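Local coordinates for protein cephalosporin acylase (Bacillus halodurans, PDB 2NLZ) that is of unproven function but, as an N-terminal nucleophile hydrolase of the gamma-glutamyltranspeptidase family, probably cleaves amide bonds, perhaps those of cephalosporin side chains, at residues Y418-G424 against F442-H448; L466-Q472 against A508-I514; L277-I282 against L328-A334. The protein carries 1 engineered substitution. All coordinates share one frame; numbering follows the deposited sequence.

Contact 1 (Y418-G424 against F442-H448)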
loop_
_atom_site.group_PDB
_atom_site.type_symbol
_atom_site.label_atom_id
_atom_site.label_comp_id
_atom_site.label_asym_id
_atom_site.label_seq_id
_atom_site.Cartn_x
_atom_site.Cartn_y
_atom_site.Cartn_z
ATOM N N TYR D 418 32.246 -24.128 12.122
ATOM C CA TYR D 418 30.992 -23.409 12.268
ATOM C C TYR D 418 30.319 -23.368 10.905
ATOM O O TYR D 418 30.889 -22.855 9.935
ATOM C CB TYR D 418 31.291 -21.988 12.761
ATOM C CG TYR D 418 30.096 -21.084 12.976
ATOM C CD1 TYR D 418 29.570 -20.332 11.935
ATOM C CD2 TYR D 418 29.516 -20.950 14.234
ATOM C CE1 TYR D 418 28.480 -19.497 12.130
ATOM C CE2 TYR D 418 28.428 -20.115 14.444
ATOM C CZ TYR D 418 27.914 -19.391 13.386
ATOM O OH TYR D 418 26.840 -18.559 13.587
ATOM N N HIS D 419 29.108 -23.918 10.841
ATOM C CA HIS D 419 28.394 -24.099 9.577
ATOM C C HIS D 419 27.103 -23.295 9.577
ATOM O O HIS D 419 26.359 -23.331 10.548
ATOM C CB HIS D 419 28.085 -25.582 9.361
ATOM C CG HIS D 419 28.319 -26.047 7.960
ATOM N ND1 HIS D 419 27.428 -25.805 6.938
ATOM C CD2 HIS D 419 29.341 -26.741 7.412
ATOM C CE1 HIS D 419 27.890 -26.333 5.820
ATOM N NE2 HIS D 419 29.052 -26.905 6.078
ATOM N N THR D 420 26.842 -22.579 8.485
ATOM C CA THR D 420 25.687 -21.669 8.410
ATOM C C THR D 420 24.376 -22.334 8.001
ATOM O O THR D 420 23.295 -21.890 8.390
ATOM C CB THR D 420 25.946 -20.505 7.440
ATOM O OG1 THR D 420 26.311 -21.024 6.149
ATOM C CG2 THR D 420 27.042 -19.599 7.991
ATOM N N ILE D 421 24.500 -23.370 7.181
ATOM C CA ILE D 421 23.413 -24.215 6.751
ATOM C C ILE D 421 22.693 -24.861 7.933
ATOM O O ILE D 421 23.293 -25.619 8.704
ATOM C CB ILE D 421 23.995 -25.328 5.912
ATOM C CG1 ILE D 421 24.245 -24.876 4.494
ATOM C CG2 ILE D 421 23.083 -26.527 5.840
ATOM C CD1 ILE D 421 24.764 -26.056 3.712
ATOM N N ILE D 422 21.407 -24.569 8.079
ATOM C CA ILE D 422 20.622 -25.135 9.175
ATOM C C ILE D 422 19.195 -25.556 8.779
ATOM O O ILE D 422 18.349 -24.722 8.456
ATOM C CB ILE D 422 20.606 -24.200 10.445
ATOM C CG1 ILE D 422 19.972 -22.827 10.154
ATOM C CG2 ILE D 422 22.024 -24.035 11.030
ATOM C CD1 ILE D 422 19.633 -22.021 11.407
ATOM N N PRO D 423 18.930 -26.868 8.798
ATOM C CA PRO D 423 17.584 -27.346 8.540
ATOM C C PRO D 423 16.814 -27.422 9.851
ATOM O O PRO D 423 17.350 -27.868 10.875
ATOM C CB PRO D 423 17.818 -28.749 7.992
ATOM C CG PRO D 423 19.107 -29.211 8.639
ATOM C CD PRO D 423 19.873 -27.969 9.072
ATOM N N GLY D 424 15.565 -26.985 9.828
ATOM C CA GLY D 424 14.785 -26.942 11.053
ATOM C C GLY D 424 13.645 -27.927 11.029
ATOM O O GLY D 424 13.166 -28.306 9.963
ATOM N N PHE D 442 24.161 -16.026 7.125
ATOM C CA PHE D 442 23.975 -15.598 8.520
ATOM C C PHE D 442 22.569 -15.052 8.812
ATOM O O PHE D 442 22.242 -14.725 9.956
ATOM C CB PHE D 442 25.050 -14.589 8.923
ATOM C CG PHE D 442 26.423 -15.190 9.062
ATOM C CD1 PHE D 442 27.358 -15.080 8.032
ATOM C CD2 PHE D 442 26.783 -15.867 10.221
ATOM C CE1 PHE D 442 28.637 -15.629 8.162
ATOM C CE2 PHE D 442 28.057 -16.422 10.356
ATOM C CZ PHE D 442 28.985 -16.301 9.323
ATOM N N MET D 443 21.742 -14.958 7.769
ATOM C CA MET D 443 20.312 -14.687 7.926
ATOM C C MET D 443 19.602 -15.890 8.577
ATOM O O MET D 443 18.576 -15.735 9.258
ATOM C CB MET D 443 19.685 -14.366 6.556
ATOM C CG MET D 443 18.154 -14.523 6.459
ATOM S SD MET D 443 17.274 -13.106 7.123
ATOM C CE MET D 443 15.590 -13.714 7.184
ATOM N N GLN D 444 20.177 -17.078 8.384
ATOM C CA GLN D 444 19.479 -18.335 8.661
ATOM C C GLN D 444 18.803 -18.454 10.026
ATOM O O GLN D 444 17.580 -18.653 10.085
ATOM C CB GLN D 444 20.343 -19.562 8.307
ATOM C CG GLN D 444 20.559 -19.690 6.792
ATOM C CD GLN D 444 20.841 -21.098 6.320
ATOM O OE1 GLN D 444 21.717 -21.315 5.486
ATOM N NE2 GLN D 444 20.096 -22.059 6.839
ATOM N N PRO D 445 19.565 -18.281 11.123
ATOM C CA PRO D 445 18.903 -18.381 12.422
ATOM C C PRO D 445 17.833 -17.302 12.633
ATOM O O PRO D 445 16.792 -17.574 13.250
ATOM C CB PRO D 445 20.053 -18.198 13.413
ATOM C CG PRO D 445 21.292 -18.492 12.633
ATOM C CD PRO D 445 21.003 -18.011 11.264
ATOM N N GLN D 446 18.090 -16.102 12.103
ATOM C CA GLN D 446 17.157 -14.986 12.193
ATOM C C GLN D 446 15.858 -15.304 11.467
ATOM O O GLN D 446 14.765 -15.000 11.970
ATOM C CB GLN D 446 17.799 -13.712 11.657
ATOM C CG GLN D 446 19.232 -13.528 12.154
ATOM C CD GLN D 446 19.798 -12.142 11.876
ATOM O OE1 GLN D 446 19.176 -11.113 12.184
ATOM N NE2 GLN D 446 21.003 -12.111 11.304
ATOM N N GLY D 447 15.984 -15.950 10.307
ATOM C CA GLY D 447 14.829 -16.443 9.552
ATOM C C GLY D 447 14.086 -17.575 10.244
ATOM O O GLY D 447 12.860 -17.676 10.154
ATOM N N HIS D 448 14.837 -18.426 10.932
ATOM C CA HIS D 448 14.260 -19.473 11.764
ATOM C C HIS D 448 13.470 -18.860 12.929
ATOM O O HIS D 448 12.371 -19.317 13.252
ATOM C CB HIS D 448 15.356 -20.395 12.301
ATOM C CG HIS D 448 15.803 -21.439 11.328
ATOM N ND1 HIS D 448 16.170 -22.707 11.721
ATOM C CD2 HIS D 448 15.936 -21.413 9.979
ATOM C CE1 HIS D 448 16.514 -23.414 10.659
ATOM N NE2 HIS D 448 16.389 -22.650 9.590
#
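Thr420 and Ile422 run beside Phe442 and Gln444 in the same chain direction, with CA to CA separations of 6.3 Å for Thr420 and Phe442 and 6.9 Å for Ile422 and Gln444. Segment 418-424 is irregular until it joins strand 424-428. Segment 442-448 coils into helix 444-457, so Gly424 finds its nearest CA at His448, one helical turn beyond Gln444. At the N-terminal end, the methyl CG2 of Thr420 sits over one face of the Phe442 ring, 4.1 Å from the centroid and 12° off the normal, a CH-pi contact. The hydroxyl branch OG1 turns to a hydrogen bond with Arg397. Beside it the rings of Tyr418 and Phe442 approach at a slant, with CE1 of Tyr418 3.6 Å from CE2 of Phe442; Phe308 of helix 294-314 packs on both. Ile422 carries the other end. Its CG1 lies between the backbone N and the carbonyl carbon (chi1 61°), a torsion that directs the long branch at the helix. CD1 ends over the centre of the His448 ring, 3.6 Å from the centroid, a second CH-pi contact, and touches Pro445 CG at 4.1 Å. On the way CG1 of Ile422 passes CB of Gln444 at 3.8 Å. The imidazole is held from another side too, since His448 ND1 is hydrogen-bonded to Glu266 and Phe436 meets the ring edge-to-face. The side chain of Ile421 leaves from the opposite side of its segment, onto Ile374 of strand 370-376. This joining of the loop before one central strand to the first turn of a helix belongs to the layered Ntn-hydrolase fold; in related gamma-glutamyltranspeptidases the corresponding loop and the turn before the helix border the substrate pocket, and the same is probable here.

Contact 2 (L466-Q472 against A508-I514)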
loop_
_atom_site.group_PDB
_atom_site.type_symbol
_atom_site.label_atom_id
_atom_site.label_comp_id
_atom_site.label_asym_id
_atom_site.label_seq_id
_atom_site.Cartn_x
_atom_site.Cartn_y
_atom_site.Cartn_z
ATOM N N LEU D 466 5.892 -17.027 5.387
ATOM C CA LEU D 466 6.936 -16.757 4.407
ATOM C C LEU D 466 6.764 -15.399 3.706
ATOM O O LEU D 466 7.748 -14.718 3.441
ATOM C CB LEU D 466 6.956 -17.885 3.376
ATOM C CG LEU D 466 7.965 -19.018 3.531
ATOM C CD1 LEU D 466 8.535 -19.098 4.911
ATOM C CD2 LEU D 466 7.302 -20.296 3.157
ATOM N N ASP D 467 5.519 -15.027 3.405
ATOM C CA ASP D 467 5.188 -13.719 2.809
ATOM C C ASP D 467 5.605 -12.538 3.676
ATOM O O ASP D 467 6.007 -11.504 3.144
ATOM C CB ASP D 467 3.677 -13.600 2.565
ATOM C CG ASP D 467 3.177 -14.535 1.484
ATOM O OD1 ASP D 467 3.981 -14.914 0.601
ATOM O OD2 ASP D 467 1.975 -14.886 1.523
ATOM N N ALA D 468 5.474 -12.706 4.999
ATOM C CA ALA D 468 5.733 -11.669 6.002
ATOM C C ALA D 468 7.081 -10.963 5.812
ATOM O O ALA D 468 8.093 -11.617 5.530
ATOM C CB ALA D 468 5.636 -12.261 7.397
ATOM N N PRO D 469 7.085 -9.620 5.946
ATOM C CA PRO D 469 8.293 -8.802 5.791
ATOM C C PRO D 469 9.351 -9.197 6.802
ATOM O O PRO D 469 9.013 -9.621 7.910
ATOM C CB PRO D 469 7.801 -7.380 6.070
ATOM C CG PRO D 469 6.503 -7.555 6.825
ATOM C CD PRO D 469 5.902 -8.796 6.258
ATOM N N ARG D 470 10.615 -9.065 6.418
ATOM C CA ARG D 470 11.700 -9.609 7.216
ATOM C C ARG D 470 12.720 -8.581 7.635
ATOM O O ARG D 470 12.988 -7.624 6.922
ATOM C CB ARG D 470 12.394 -10.752 6.477
ATOM C CG ARG D 470 11.549 -12.020 6.380
ATOM C CD ARG D 470 12.170 -13.020 5.433
ATOM N NE ARG D 470 11.222 -14.041 5.008
ATOM C CZ ARG D 470 11.374 -14.808 3.926
ATOM N NH1 ARG D 470 12.446 -14.663 3.152
ATOM N NH2 ARG D 470 10.446 -15.718 3.614
ATOM N N TRP D 471 13.284 -8.794 8.814
ATOM C CA TRP D 471 14.413 -8.019 9.280
ATOM C C TRP D 471 15.620 -8.936 9.400
ATOM O O TRP D 471 15.462 -10.158 9.513
ATOM C CB TRP D 471 14.099 -7.399 10.642
ATOM C CG TRP D 471 13.665 -8.414 11.639
ATOM C CD1 TRP D 471 12.378 -8.769 11.944
ATOM C CD2 TRP D 471 14.514 -9.230 12.457
ATOM N NE1 TRP D 471 12.379 -9.752 12.901
ATOM C CE2 TRP D 471 13.677 -10.053 13.229
ATOM C CE3 TRP D 471 15.899 -9.342 12.607
ATOM C CZ2 TRP D 471 14.182 -10.977 14.136
ATOM C CZ3 TRP D 471 16.400 -10.269 13.508
ATOM C CH2 TRP D 471 15.546 -11.071 14.260
ATOM N N GLN D 472 16.818 -8.349 9.371
ATOM C CA GLN D 472 18.030 -9.079 9.738
ATOM C C GLN D 472 19.127 -8.197 10.311
ATOM O O GLN D 472 19.445 -7.151 9.755
ATOM C CB GLN D 472 18.561 -9.941 8.591
ATOM C CG GLN D 472 19.227 -9.224 7.446
ATOM C CD GLN D 472 19.975 -10.195 6.560
ATOM O OE1 GLN D 472 20.749 -11.026 7.045
ATOM N NE2 GLN D 472 19.741 -10.109 5.257
ATOM N N ALA D 508 18.111 -10.729 -0.605
ATOM C CA ALA D 508 19.032 -10.545 0.508
ATOM C C ALA D 508 18.426 -11.020 1.833
ATOM O O ALA D 508 19.120 -11.108 2.842
ATOM C CB ALA D 508 19.453 -9.084 0.604
ATOM N N PHE D 509 17.133 -11.332 1.832
ATOM C CA PHE D 509 16.462 -11.725 3.071
ATOM C C PHE D 509 16.080 -13.210 3.108
ATOM O O PHE D 509 15.217 -13.641 3.883
ATOM C CB PHE D 509 15.273 -10.802 3.356
ATOM C CG PHE D 509 15.682 -9.402 3.706
ATOM C CD1 PHE D 509 15.885 -9.039 5.024
ATOM C CD2 PHE D 509 15.879 -8.450 2.710
ATOM C CE1 PHE D 509 16.268 -7.751 5.350
ATOM C CE2 PHE D 509 16.264 -7.162 3.026
ATOM C CZ PHE D 509 16.463 -6.811 4.345
ATOM N N GLY D 510 16.746 -13.987 2.260
ATOM C CA GLY D 510 16.617 -15.429 2.286
ATOM C C GLY D 510 15.450 -16.019 1.522
ATOM O O GLY D 510 14.575 -15.304 1.042
ATOM N N ARG D 511 15.458 -17.346 1.422
ATOM C CA ARG D 511 14.383 -18.112 0.798
ATOM C C ARG D 511 13.881 -19.161 1.783
ATOM O O ARG D 511 14.661 -19.845 2.430
ATOM C CB ARG D 511 14.864 -18.759 -0.511
ATOM C CG ARG D 511 15.221 -17.736 -1.605
ATOM C CD ARG D 511 16.139 -18.292 -2.676
ATOM N NE ARG D 511 16.965 -17.243 -3.270
ATOM C CZ ARG D 511 17.835 -17.438 -4.256
ATOM N NH1 ARG D 511 17.999 -18.648 -4.771
ATOM N NH2 ARG D 511 18.541 -16.424 -4.732
ATOM N N GLY D 512 12.576 -19.292 1.916
ATOM C CA GLY D 512 12.054 -20.260 2.863
ATOM C C GLY D 512 11.127 -21.274 2.239
ATOM O O GLY D 512 10.538 -21.022 1.182
ATOM N N GLN D 513 11.015 -22.436 2.879
ATOM C CA GLN D 513 9.964 -23.397 2.550
ATOM C C GLN D 513 9.432 -23.992 3.847
ATOM O O GLN D 513 10.179 -24.204 4.809
ATOM C CB GLN D 513 10.455 -24.525 1.636
ATOM C CG GLN D 513 11.498 -24.143 0.584
ATOM C CD GLN D 513 10.897 -23.458 -0.614
ATOM O OE1 GLN D 513 11.544 -22.615 -1.247
ATOM N NE2 GLN D 513 9.653 -23.812 -0.938
ATOM N N ILE D 514 8.130 -24.257 3.863
ATOM C CA ILE D 514 7.465 -24.818 5.016
ATOM C C ILE D 514 6.464 -25.862 4.530
ATOM O O ILE D 514 5.738 -25.635 3.566
ATOM C CB ILE D 514 6.728 -23.715 5.839
ATOM C CG1 ILE D 514 7.730 -22.822 6.590
ATOM C CG2 ILE D 514 5.753 -24.321 6.836
ATOM C CD1 ILE D 514 7.131 -21.533 7.162
#
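Arg470 reaches across to the Phe509-Gly510 turn with a side chain that stays extended from CG to NE. At its root, CB lies 4.2 Å from CD1 of the Phe509 ring. Further out, CD passes the backbone oxygen of Phe509 at 3.5 Å, and beyond NE the guanidinium comes to the same peptide. NH1 donates to Phe509 O over 3.0 Å with an N-H...O angle of 145°; the donor stands 49° out of the carbonyl plane, away from the oxygen's lone pairs. A second bond from NH1, to Gly510 O at 3.1 Å, is weak, although that oxygen lies at the edge of the guanidinium in its plane. The other nitrogen, NH2, forms a salt bridge with Glu529, whose carboxylate also accepts from Gly512 N. One acid therefore ties the arginine to Gly512, where the chain runs into strand 512-517, a strand of the antiparallel core of this Ntn-hydrolase fold, while segment 466-472 leads from helix 462-467 into the short strand 471-473 outside that core. Gly510 takes a positive phi of 85° in the turn that precedes the core strand. On the strand itself, Ile514 CD1 meets Leu466 CD1 at 3.6 Å, the two side chains lying alongside each other and pointing opposite ways, and Leu466 CD2 rests 3.9 Å from Gly512 O. Toward the other end, Gln472 sets NE2 over one face of Phe509, offset toward the ring's rim, and 2.7 Å from Ala508 O, while its CG touches CE1 of Phe509 at 3.9 Å.

Contact 3 (L277-I282 against L328-A334)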
loop_
_atom_site.group_PDB
_atom_site.type_symbol
_atom_site.label_atom_id
_atom_site.label_comp_id
_atom_site.label_asym_id
_atom_site.label_seq_id
_atom_site.Cartn_x
_atom_site.Cartn_y
_atom_site.Cartn_z
ATOM N N LEU D 277 17.705 -21.394 18.501
ATOM C CA LEU D 277 17.265 -21.994 19.762
ATOM C C LEU D 277 17.476 -21.107 21.002
ATOM O O LEU D 277 16.548 -20.878 21.785
ATOM C CB LEU D 277 17.958 -23.345 19.941
ATOM C CG LEU D 277 17.164 -24.607 19.600
ATOM C CD1 LEU D 277 16.143 -24.374 18.535
ATOM C CD2 LEU D 277 18.087 -25.720 19.182
ATOM N N GLU D 278 18.695 -20.606 21.167
ATOM C CA GLU D 278 19.017 -19.707 22.265
ATOM C C GLU D 278 18.207 -18.403 22.186
ATOM O O GLU D 278 17.649 -17.947 23.193
ATOM C CB GLU D 278 20.519 -19.410 22.287
ATOM C CG GLU D 278 20.958 -18.545 23.456
ATOM C CD GLU D 278 22.412 -18.137 23.365
ATOM O OE1 GLU D 278 23.210 -18.843 22.712
ATOM O OE2 GLU D 278 22.758 -17.096 23.945
ATOM N N ALA D 279 18.138 -17.818 20.992
ATOM C CA ALA D 279 17.324 -16.626 20.778
ATOM C C ALA D 279 15.871 -16.874 21.178
ATOM O O ALA D 279 15.316 -16.114 21.969
ATOM C CB ALA D 279 17.422 -16.142 19.337
ATOM N N LEU D 280 15.271 -17.947 20.665
ATOM C CA LEU D 280 13.902 -18.297 21.061
ATOM C C LEU D 280 13.772 -18.434 22.575
ATOM O O LEU D 280 12.742 -18.059 23.152
ATOM C CB LEU D 280 13.399 -19.580 20.382
ATOM C CG LEU D 280 12.546 -19.503 19.107
ATOM C CD1 LEU D 280 11.850 -18.150 18.976
ATOM C CD2 LEU D 280 13.372 -19.795 17.867
ATOM N N ASN D 281 14.830 -18.950 23.202
ATOM C CA ASN D 281 14.844 -19.198 24.639
ATOM C C ASN D 281 14.915 -17.909 25.460
ATOM O O ASN D 281 14.318 -17.807 26.530
ATOM C CB ASN D 281 16.013 -20.117 24.988
ATOM C CG ASN D 281 15.653 -21.138 26.032
ATOM O OD1 ASN D 281 14.501 -21.592 26.113
ATOM N ND2 ASN D 281 16.642 -21.522 26.839
ATOM N N ILE D 282 15.658 -16.933 24.948
ATOM C CA ILE D 282 15.673 -15.590 25.516
ATOM C C ILE D 282 14.295 -14.931 25.351
ATOM O O ILE D 282 13.717 -14.426 26.307
ATOM C CB ILE D 282 16.769 -14.717 24.856
ATOM C CG1 ILE D 282 18.163 -15.267 25.165
ATOM C CG2 ILE D 282 16.696 -13.305 25.363
ATOM C CD1 ILE D 282 19.264 -14.761 24.240
ATOM N N LEU D 328 24.294 -23.255 27.126
ATOM C CA LEU D 328 23.793 -22.168 26.282
ATOM C C LEU D 328 22.273 -22.206 26.162
ATOM O O LEU D 328 21.619 -21.159 26.013
ATOM C CB LEU D 328 24.414 -22.213 24.885
ATOM C CG LEU D 328 25.915 -21.959 24.751
ATOM C CD1 LEU D 328 26.383 -22.409 23.386
ATOM C CD2 LEU D 328 26.289 -20.497 25.001
ATOM N N LEU D 329 21.716 -23.411 26.246
ATOM C CA LEU D 329 20.287 -23.605 26.054
ATOM C C LEU D 329 19.474 -23.668 27.353
ATOM O O LEU D 329 18.281 -23.988 27.339
ATOM C CB LEU D 329 20.059 -24.849 25.197
ATOM C CG LEU D 329 19.759 -24.618 23.708
ATOM C CD1 LEU D 329 20.461 -23.386 23.137
ATOM C CD2 LEU D 329 20.063 -25.868 22.882
ATOM N N SER D 330 20.120 -23.344 28.468
ATOM C CA SER D 330 19.495 -23.455 29.783
ATOM C C SER D 330 18.630 -22.240 30.105
ATOM O O SER D 330 18.941 -21.124 29.676
ATOM C CB SER D 330 20.558 -23.650 30.871
ATOM O OG SER D 330 21.249 -22.442 31.144
ATOM N N ASP D 331 17.560 -22.478 30.870
ATOM C CA ASP D 331 16.597 -21.450 31.270
ATOM C C ASP D 331 17.190 -20.314 32.099
ATOM O O ASP D 331 16.759 -19.163 31.966
ATOM C CB ASP D 331 15.421 -22.070 32.025
ATOM C CG ASP D 331 14.508 -22.879 31.126
ATOM O OD1 ASP D 331 14.555 -22.701 29.889
ATOM O OD2 ASP D 331 13.735 -23.698 31.660
ATOM N N GLU D 332 18.168 -20.629 32.951
ATOM C CA GLU D 332 18.799 -19.604 33.795
ATOM C C GLU D 332 19.784 -18.729 33.022
ATOM O O GLU D 332 19.988 -17.565 33.371
ATOM C CB GLU D 332 19.455 -20.196 35.056
ATOM C CG GLU D 332 20.426 -21.358 34.823
ATOM C CD GLU D 332 19.784 -22.730 35.028
ATOM O OE1 GLU D 332 18.679 -22.973 34.490
ATOM O OE2 GLU D 332 20.392 -23.570 35.727
ATOM N N TYR D 333 20.385 -19.286 31.976
ATOM C CA TYR D 333 21.237 -18.497 31.093
ATOM C C TYR D 333 20.393 -17.646 30.143
ATOM O O TYR D 333 20.778 -16.535 29.774
ATOM C CB TYR D 333 22.186 -19.383 30.297
ATOM C CG TYR D 333 23.095 -18.605 29.375
ATOM C CD1 TYR D 333 23.882 -17.567 29.862
ATOM C CD2 TYR D 333 23.169 -18.906 28.012
ATOM C CE1 TYR D 333 24.714 -16.850 29.024
ATOM C CE2 TYR D 333 24.005 -18.191 27.160
ATOM C CZ TYR D 333 24.774 -17.168 27.673
ATOM O OH TYR D 333 25.608 -16.451 26.851
ATOM N N ALA D 334 19.246 -18.174 29.743
ATOM C CA ALA D 334 18.287 -17.387 28.989
ATOM C C ALA D 334 17.928 -16.152 29.810
ATOM O O ALA D 334 18.057 -15.022 29.333
ATOM C CB ALA D 334 17.043 -18.214 28.678
#
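Glu278 brings its carboxylate to the Tyr333 ring at a slant: OE2 of Glu278 lies 3.6 Å from CE2 of Tyr333, the two planes 50° apart, while Leu328 O sits at the ring's edge, in its plane. With CG anti to the backbone N (chi1 -176°) and the chain extended, the glutamate crosses the gap and its CG passes Leu328 O at 3.7 Å. Asp310 accepts a hydrogen bond from Tyr333 OH and also lies close to Glu278 OE2, a pairing of acids that may raise the proton affinity of one of them. The Asn281 amide is the second flat group: ND2 of Asn281 lies 3.0 Å from Leu329 O, and the amide stands 43° from the plane of the Asp331 carboxylate. The methyl side chain of Ala334 goes with the closest CA approach, 4.7 Å between Ile282 and Ala334, where Ala334 CB touches Asn281 O at 3.5 Å. Leu329 CD1 closes the other end against Leu277 CB at 4.1 Å. Helix 274-283 thus packs on the short link between helix 325-328 and helix 331-338, where Ser330 is the N-cap, its OG accepting a weak bond from Tyr333 N and also hydrogen-bonded to Gln327 O.

From the N terminus, contact 3 closes first, bringing helix 274-283 and the junction before helix 331-338 together across a largely helical loop that includes helix 294-314. Contact 1 follows, bridging strands 424-428 and 431-438, and contact 2 closes last, from the end of helix 462-467 to strand 512-517. The three loops stand in series; none nests in or crosses another. Contacts 1 and 2 touch directly, Gln446 packing on Trp471 and Met443 on Phe509, whereas contact 3 lies about 17 Å from contact 1, centre to centre, without touching it. Helix 294-314 runs beside all three contacts, with Met304 meeting Trp471 and Ala307 meeting Glu278.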